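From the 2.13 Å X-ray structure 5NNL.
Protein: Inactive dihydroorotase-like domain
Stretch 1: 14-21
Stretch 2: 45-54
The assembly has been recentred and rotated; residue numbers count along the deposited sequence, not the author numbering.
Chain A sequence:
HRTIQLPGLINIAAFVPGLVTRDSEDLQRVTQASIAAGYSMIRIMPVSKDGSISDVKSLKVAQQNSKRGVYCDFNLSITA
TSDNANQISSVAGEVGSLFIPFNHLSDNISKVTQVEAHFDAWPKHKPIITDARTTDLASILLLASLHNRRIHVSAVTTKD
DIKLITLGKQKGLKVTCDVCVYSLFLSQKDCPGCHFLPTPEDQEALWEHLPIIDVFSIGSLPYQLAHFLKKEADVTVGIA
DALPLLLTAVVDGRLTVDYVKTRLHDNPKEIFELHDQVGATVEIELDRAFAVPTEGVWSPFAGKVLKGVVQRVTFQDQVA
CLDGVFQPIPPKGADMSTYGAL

Stretch 1 14-21: AFVPGLVT
Stretch 2 45-54: MPVSKDGSIS

Two irregular segments can be joined by just two backbone hydrogen bonds, one at the start and one midway, while side chains fill the hollows around and beyond them, and the inactive dihydroorotase-like domain provides a compact example. Stretches 14-21 and 45-54 run in the same general direction, with CA atoms pairing Phe15 with Met45 (5.4 Å), Pro17 with Lys49 (4.5 Å) and Val20 with Gly51 (6.4 Å), and they bury 569 Å² between them. Two backbone bonds set this register: Met45 N donates to Ala14 O at 3.0 Å, almost linearly (176°), and Lys49 N to Pro17 O at 3.2 Å (162°).

Each chain also shapes itself. In the first, type I turns span Val16 to Leu19 and Gly18 to Thr21, the former with Leu19 N 3.1 Å from its acceptor, Val16 O. In the second, Ile53 N bonds to Pro46 O (2.8 Å) and Ser48 N to Gly51 O (3.0 Å), folding the loop back on itself.

Phe15 (chi1 t, chi2 69°) lays its ring along the second stretch: CE1 lies 3.2 Å from Val47 O, which meets the ring edge. Met45 (m, t, p) brings SD to 3.9 Å from Phe15 CB, also beside the ring edge, 5.4 Å from the centroid. Ser48 (p) is small enough to nestle against the turn, its CB 3.0 Å from Val16 O and 3.8 Å from Leu19 CB; its OG gives a weak bond to Gly51 O at 3.1 Å.

Leu19 (t, p) pushes CD2 to 3.5 Å from Met45 O and 3.7 Å from CD1 of Ile53 (m, t). Val20 (m) supplies the next bump: CG1 lies 3.9 Å from Ile53 CG1, while CG2 fills the hollow at Gly51, 3.9 Å from its CA. An ideal CB there would fall 2.7 Å from Val20 CG2, a clash that glycine avoids.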

# COMPACT_ATOMS: atom_id res chain seq x y z
N ALA A 14 2.69 2.59 1.08
CA ALA A 14 3.19 3.08 2.35
C ALA A 14 3.05 4.60 2.36
O ALA A 14 3.67 5.29 1.54
CB ALA A 14 4.64 2.66 2.58
N PHE A 15 2.26 5.12 3.29
CA PHE A 15 2.00 6.54 3.36
C PHE A 15 3.11 7.25 4.13
O PHE A 15 3.48 6.81 5.22
CB PHE A 15 0.64 6.80 4.01
CG PHE A 15 0.23 8.25 4.00
CD1 PHE A 15 -0.11 8.88 2.82
CD2 PHE A 15 0.17 8.96 5.19
CE1 PHE A 15 -0.50 10.21 2.82
CE2 PHE A 15 -0.22 10.29 5.19
CZ PHE A 15 -0.55 10.91 4.00
N VAL A 16 3.62 8.33 3.56
CA VAL A 16 4.71 9.09 4.17
C VAL A 16 4.29 10.55 4.26
O VAL A 16 4.38 11.28 3.26
CB VAL A 16 6.02 8.93 3.38
CG1 VAL A 16 7.16 9.71 4.04
CG2 VAL A 16 6.39 7.45 3.27
N PRO A 17 3.82 11.01 5.42
CA PRO A 17 3.35 12.41 5.53
C PRO A 17 4.33 13.44 5.00
O PRO A 17 3.95 14.27 4.16
CB PRO A 17 3.11 12.56 7.04
CG PRO A 17 2.73 11.20 7.49
CD PRO A 17 3.51 10.23 6.64
N GLY A 18 5.58 13.43 5.46
CA GLY A 18 6.55 14.41 5.03
C GLY A 18 7.42 13.94 3.88
O GLY A 18 8.61 14.23 3.83
N LEU A 19 6.81 13.21 2.94
CA LEU A 19 7.56 12.68 1.81
C LEU A 19 8.26 13.79 1.04
O LEU A 19 9.44 13.66 0.67
CB LEU A 19 6.63 11.90 0.89
CG LEU A 19 7.27 11.31 -0.37
CD1 LEU A 19 8.33 10.28 -0.01
CD2 LEU A 19 6.20 10.70 -1.27
N VAL A 20 7.56 14.88 0.77
CA VAL A 20 8.08 15.97 -0.04
C VAL A 20 8.45 17.18 0.82
O VAL A 20 8.61 18.29 0.31
CB VAL A 20 7.10 16.36 -1.16
CG1 VAL A 20 7.04 15.27 -2.21
CG2 VAL A 20 5.71 16.65 -0.59
N THR A 21 8.58 16.98 2.13
CA THR A 21 9.12 18.01 3.00
C THR A 21 10.64 17.96 3.00
O THR A 21 11.24 16.89 3.03
CB THR A 21 8.60 17.84 4.43
OG1 THR A 21 7.17 17.93 4.44
CG2 THR A 21 9.18 18.91 5.36
N MET A 45 3.64 5.90 -1.37
CA MET A 45 2.49 6.57 -1.97
C MET A 45 2.91 7.97 -2.40
O MET A 45 3.35 8.77 -1.56
CB MET A 45 1.33 6.64 -0.98
CG MET A 45 0.83 5.26 -0.54
SD MET A 45 -0.54 5.35 0.62
CE MET A 45 -1.82 6.05 -0.43
N PRO A 46 2.78 8.33 -3.68
CA PRO A 46 3.26 9.66 -4.12
C PRO A 46 2.49 10.82 -3.51
O PRO A 46 3.01 11.95 -3.52
CB PRO A 46 3.09 9.61 -5.65
CG PRO A 46 2.05 8.56 -5.89
CD PRO A 46 2.19 7.55 -4.78
N VAL A 47 1.29 10.60 -2.98
CA VAL A 47 0.50 11.65 -2.36
C VAL A 47 0.73 11.59 -0.86
O VAL A 47 0.46 10.56 -0.22
CB VAL A 47 -0.99 11.51 -2.71
CG1 VAL A 47 -1.85 12.50 -1.93
CG2 VAL A 47 -1.21 11.69 -4.21
N SER A 48 1.22 12.69 -0.28
CA SER A 48 1.54 12.76 1.13
C SER A 48 0.58 13.73 1.83
O SER A 48 -0.50 14.05 1.31
CB SER A 48 3.02 13.12 1.28
OG SER A 48 3.36 14.28 0.54
N LYS A 49 0.97 14.20 3.02
CA LYS A 49 0.06 14.99 3.86
C LYS A 49 -0.44 16.23 3.14
O LYS A 49 -1.64 16.37 2.86
CB LYS A 49 0.76 15.36 5.17
CG LYS A 49 0.03 16.40 6.02
CD LYS A 49 -0.10 15.95 7.47
CE LYS A 49 -0.36 17.11 8.43
NZ LYS A 49 -1.81 17.27 8.76
N ASP A 50 0.47 17.16 2.83
CA ASP A 50 0.12 18.42 2.18
C ASP A 50 0.98 18.64 0.95
O ASP A 50 1.43 19.75 0.66
CB ASP A 50 0.26 19.59 3.16
CG ASP A 50 -0.89 19.68 4.15
OD1 ASP A 50 -2.06 19.68 3.70
OD2 ASP A 50 -0.63 19.74 5.37
N GLY A 51 1.21 17.57 0.19
CA GLY A 51 1.99 17.66 -1.02
C GLY A 51 1.94 16.35 -1.77
O GLY A 51 1.20 15.44 -1.42
N SER A 52 2.75 16.27 -2.82
CA SER A 52 2.78 15.07 -3.64
C SER A 52 4.00 15.11 -4.55
O SER A 52 4.54 16.17 -4.85
CB SER A 52 1.51 14.94 -4.48
OG SER A 52 1.44 15.97 -5.45
N ILE A 53 4.42 13.92 -4.99
CA ILE A 53 5.38 13.80 -6.07
C ILE A 53 4.61 14.01 -7.37
O ILE A 53 3.93 13.10 -7.86
CB ILE A 53 6.12 12.46 -6.05
CG1 ILE A 53 6.94 12.33 -4.76
CG2 ILE A 53 7.02 12.32 -7.29
CD1 ILE A 53 7.70 11.02 -4.62
N SER A 54 4.70 15.22 -7.93
CA SER A 54 3.95 15.60 -9.12
C SER A 54 4.81 16.19 -10.23
O SER A 54 4.29 16.40 -11.33
CB SER A 54 2.86 16.63 -8.75
OG SER A 54 3.39 17.67 -7.95